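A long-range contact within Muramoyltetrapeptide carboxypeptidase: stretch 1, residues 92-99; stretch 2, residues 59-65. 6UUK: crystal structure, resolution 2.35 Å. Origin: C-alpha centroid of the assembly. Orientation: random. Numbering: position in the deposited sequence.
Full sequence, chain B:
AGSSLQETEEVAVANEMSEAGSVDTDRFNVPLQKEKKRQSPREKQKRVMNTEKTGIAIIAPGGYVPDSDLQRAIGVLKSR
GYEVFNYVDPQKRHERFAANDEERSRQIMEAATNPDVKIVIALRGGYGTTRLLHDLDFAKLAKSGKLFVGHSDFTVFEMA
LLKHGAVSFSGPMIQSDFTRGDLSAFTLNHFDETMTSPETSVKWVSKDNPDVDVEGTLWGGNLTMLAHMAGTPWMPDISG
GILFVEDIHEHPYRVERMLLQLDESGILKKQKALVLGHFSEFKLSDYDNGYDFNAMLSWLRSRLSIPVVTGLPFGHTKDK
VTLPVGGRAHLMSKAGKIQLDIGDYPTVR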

# COMPACT_ATOMS: atom_id res chain seq x y z
N LYS B 92 8.22 -0.70 29.94
CA LYS B 92 8.43 -1.43 28.69
C LYS B 92 7.51 -0.90 27.59
O LYS B 92 7.93 -0.73 26.45
CB LYS B 92 8.19 -2.93 28.90
N ARG B 93 6.25 -0.65 27.95
CA ARG B 93 5.26 -0.16 27.00
C ARG B 93 5.74 1.14 26.35
O ARG B 93 6.06 2.11 27.04
CB ARG B 93 3.93 0.06 27.71
CG ARG B 93 2.81 0.60 26.84
CD ARG B 93 1.49 0.53 27.57
NE ARG B 93 0.49 1.43 27.02
CZ ARG B 93 -0.74 1.58 27.51
NH1 ARG B 93 -1.12 0.87 28.57
NH2 ARG B 93 -1.59 2.43 26.95
N HIS B 94 5.79 1.14 25.02
CA HIS B 94 6.46 2.20 24.26
C HIS B 94 5.49 2.79 23.24
O HIS B 94 5.29 2.21 22.17
CB HIS B 94 7.71 1.65 23.58
CG HIS B 94 8.67 2.71 23.14
ND1 HIS B 94 8.65 3.26 21.88
CD2 HIS B 94 9.69 3.32 23.80
CE1 HIS B 94 9.62 4.16 21.78
NE2 HIS B 94 10.26 4.21 22.93
N GLU B 95 4.90 3.93 23.59
CA GLU B 95 4.08 4.74 22.67
C GLU B 95 2.91 3.90 22.17
O GLU B 95 2.18 3.33 22.99
CB GLU B 95 4.99 5.31 21.58
CG GLU B 95 6.07 6.26 22.06
CD GLU B 95 6.96 6.73 20.93
OE1 GLU B 95 8.19 6.78 21.12
OE2 GLU B 95 6.43 7.04 19.85
N ARG B 96 2.70 3.81 20.86
CA ARG B 96 1.59 3.05 20.29
C ARG B 96 1.77 1.54 20.46
O ARG B 96 0.78 0.81 20.48
CB ARG B 96 1.44 3.42 18.81
CG ARG B 96 0.51 2.56 17.98
CD ARG B 96 0.67 2.89 16.51
NE ARG B 96 -0.21 2.12 15.65
CZ ARG B 96 -1.43 2.50 15.30
NH1 ARG B 96 -1.92 3.65 15.74
NH2 ARG B 96 -2.17 1.73 14.51
N PHE B 97 3.01 1.08 20.59
CA PHE B 97 3.32 -0.34 20.65
C PHE B 97 3.41 -0.81 22.10
O PHE B 97 3.53 -0.01 23.03
CB PHE B 97 4.64 -0.62 19.93
CG PHE B 97 4.84 0.21 18.70
CD1 PHE B 97 4.34 -0.20 17.47
CD2 PHE B 97 5.53 1.41 18.76
CE1 PHE B 97 4.52 0.57 16.34
CE2 PHE B 97 5.72 2.19 17.63
CZ PHE B 97 5.21 1.76 16.42
N ALA B 98 3.33 -2.13 22.27
CA ALA B 98 3.42 -2.72 23.60
C ALA B 98 4.83 -2.68 24.18
O ALA B 98 4.99 -2.90 25.38
CB ALA B 98 2.92 -4.16 23.57
N ALA B 99 5.84 -2.41 23.35
CA ALA B 99 7.22 -2.30 23.80
C ALA B 99 8.03 -1.70 22.66
O ALA B 99 7.54 -1.55 21.54
CB ALA B 99 7.80 -3.65 24.24
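Stretch 2 (59-65) IAPGGYV

This is a compact loop-on-loop contact in which one aromatic side chain, Tyr64, packs against a tight turn and receives an arginine over its ring, while the backbones beside it pass close to one another.

Stretch 1 is built around a type II' beta turn from His94 to Phe97. The turn's two ends are tied to each other by a pair of backbone hydrogen bonds, Phe97 N to His94 O at 3.0 Å and His94 N to Phe97 O at 3.2 Å. Glu95 takes the positive phi of the turn, 60°, with psi at -128°. The turn is closed by its own hydrogen bonds, and stretch 2 lies against it. Across from it, stretch 2 leaves its strand residue Ile59 and continues as loop through Ala60 to Val65. Gly62 adopts phi/psi of -121°/-107°, and from Gly63 onward the backbone is extended.

The two chains run in the same general sense where they are nearest: Phe97 CA lies 4.2 Å from Gly63 CA, and the next pair along, Ala98 and Tyr64, have their CA atoms 4.4 Å apart. Gly63 has no side chain, and an ideal CB there would point away from stretch 1 and lie 3.9 Å from Arg96 O. Polar backbone contact is sparse. Ala98 N donates a weak hydrogen bond to Gly62 O, long at 3.4 Å though fairly straight at 158°. The same carbonyl oxygen is approached by the alpha carbon of the preceding residue, with Phe97 CA 3.4 Å from Gly62 O. Phe97 CB touches this oxygen too, even though the CA-to-CB bond points away overall. Gly62 O lies at the edge of the phenylalanine ring.

Tyr64 contributes the largest share of the covered surface, about 107 of the 350 Å² buried by both sides together. Its CA-to-CB bond points toward stretch 1, and chi1 in the p well with chi2 near 87° brings the ring up to the turn. Backbone oxygens of the turn approach the ring obliquely: Arg96 O is 3.1 Å from Tyr64 CD2, and Glu95 O is 3.6 Å from Tyr64 CE2. Over one face comes Arg93, extended with chi1, chi2 and chi3 all t, so that Arg93 CZ sits 3.9 Å from the centroid of the Tyr64 ring and 17° off its normal, a cation-pi arrangement. The tyrosine hydroxyl is hydrogen-bonded elsewhere in the structure.

Ala98 adds a methyl contact beside the tyrosine. Ala98 CB lies 3.6 Å from Ala60 CB and 3.9 Å from Tyr64 CB, bridging two residues of stretch 2 through apolar contact. The rule to be read here is economical: a self-bonded turn offers its backbone, one aromatic covers it, an extended arginine covers the aromatic, and the methyl of Ala98 packs where the chains run close.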

# COMPACT_ATOMS: atom_id res chain seq x y z
N ILE B 59 2.59 -13.21 22.38
CA ILE B 59 3.56 -12.18 22.03
C ILE B 59 2.81 -11.00 21.44
O ILE B 59 1.77 -11.15 20.80
CB ILE B 59 4.62 -12.71 21.04
CG1 ILE B 59 5.32 -13.95 21.61
CG2 ILE B 59 5.66 -11.64 20.72
CD1 ILE B 59 6.51 -14.41 20.80
N ALA B 60 3.35 -9.80 21.68
CA ALA B 60 2.79 -8.55 21.16
C ALA B 60 3.72 -7.98 20.10
O ALA B 60 4.58 -7.15 20.41
CB ALA B 60 2.57 -7.54 22.29
N PRO B 61 3.58 -8.39 18.83
CA PRO B 61 4.47 -7.85 17.79
C PRO B 61 4.10 -6.44 17.34
O PRO B 61 4.96 -5.75 16.77
CB PRO B 61 4.32 -8.85 16.65
CG PRO B 61 2.93 -9.37 16.81
CD PRO B 61 2.66 -9.40 18.30
N GLY B 62 2.87 -6.00 17.57
CA GLY B 62 2.44 -4.68 17.16
C GLY B 62 1.98 -3.81 18.32
O GLY B 62 2.79 -3.34 19.11
N GLY B 63 0.66 -3.60 18.41
CA GLY B 63 0.10 -2.76 19.44
C GLY B 63 -0.10 -3.48 20.76
O GLY B 63 0.22 -4.66 20.92
N TYR B 64 -0.63 -2.74 21.73
CA TYR B 64 -0.88 -3.25 23.07
C TYR B 64 -2.36 -3.54 23.26
O TYR B 64 -3.22 -3.08 22.51
CB TYR B 64 -0.39 -2.26 24.13
CG TYR B 64 -0.97 -0.87 24.02
CD1 TYR B 64 -2.18 -0.55 24.62
CD2 TYR B 64 -0.31 0.12 23.32
CE1 TYR B 64 -2.72 0.72 24.51
CE2 TYR B 64 -0.83 1.40 23.21
CZ TYR B 64 -2.04 1.69 23.81
OH TYR B 64 -2.56 2.95 23.70
N VAL B 65 -2.65 -4.32 24.30
CA VAL B 65 -4.01 -4.70 24.66
C VAL B 65 -4.20 -4.43 26.15
O VAL B 65 -3.27 -4.68 26.94
CB VAL B 65 -4.29 -6.17 24.30
CG1 VAL B 65 -5.37 -6.77 25.19
CG2 VAL B 65 -4.68 -6.29 22.84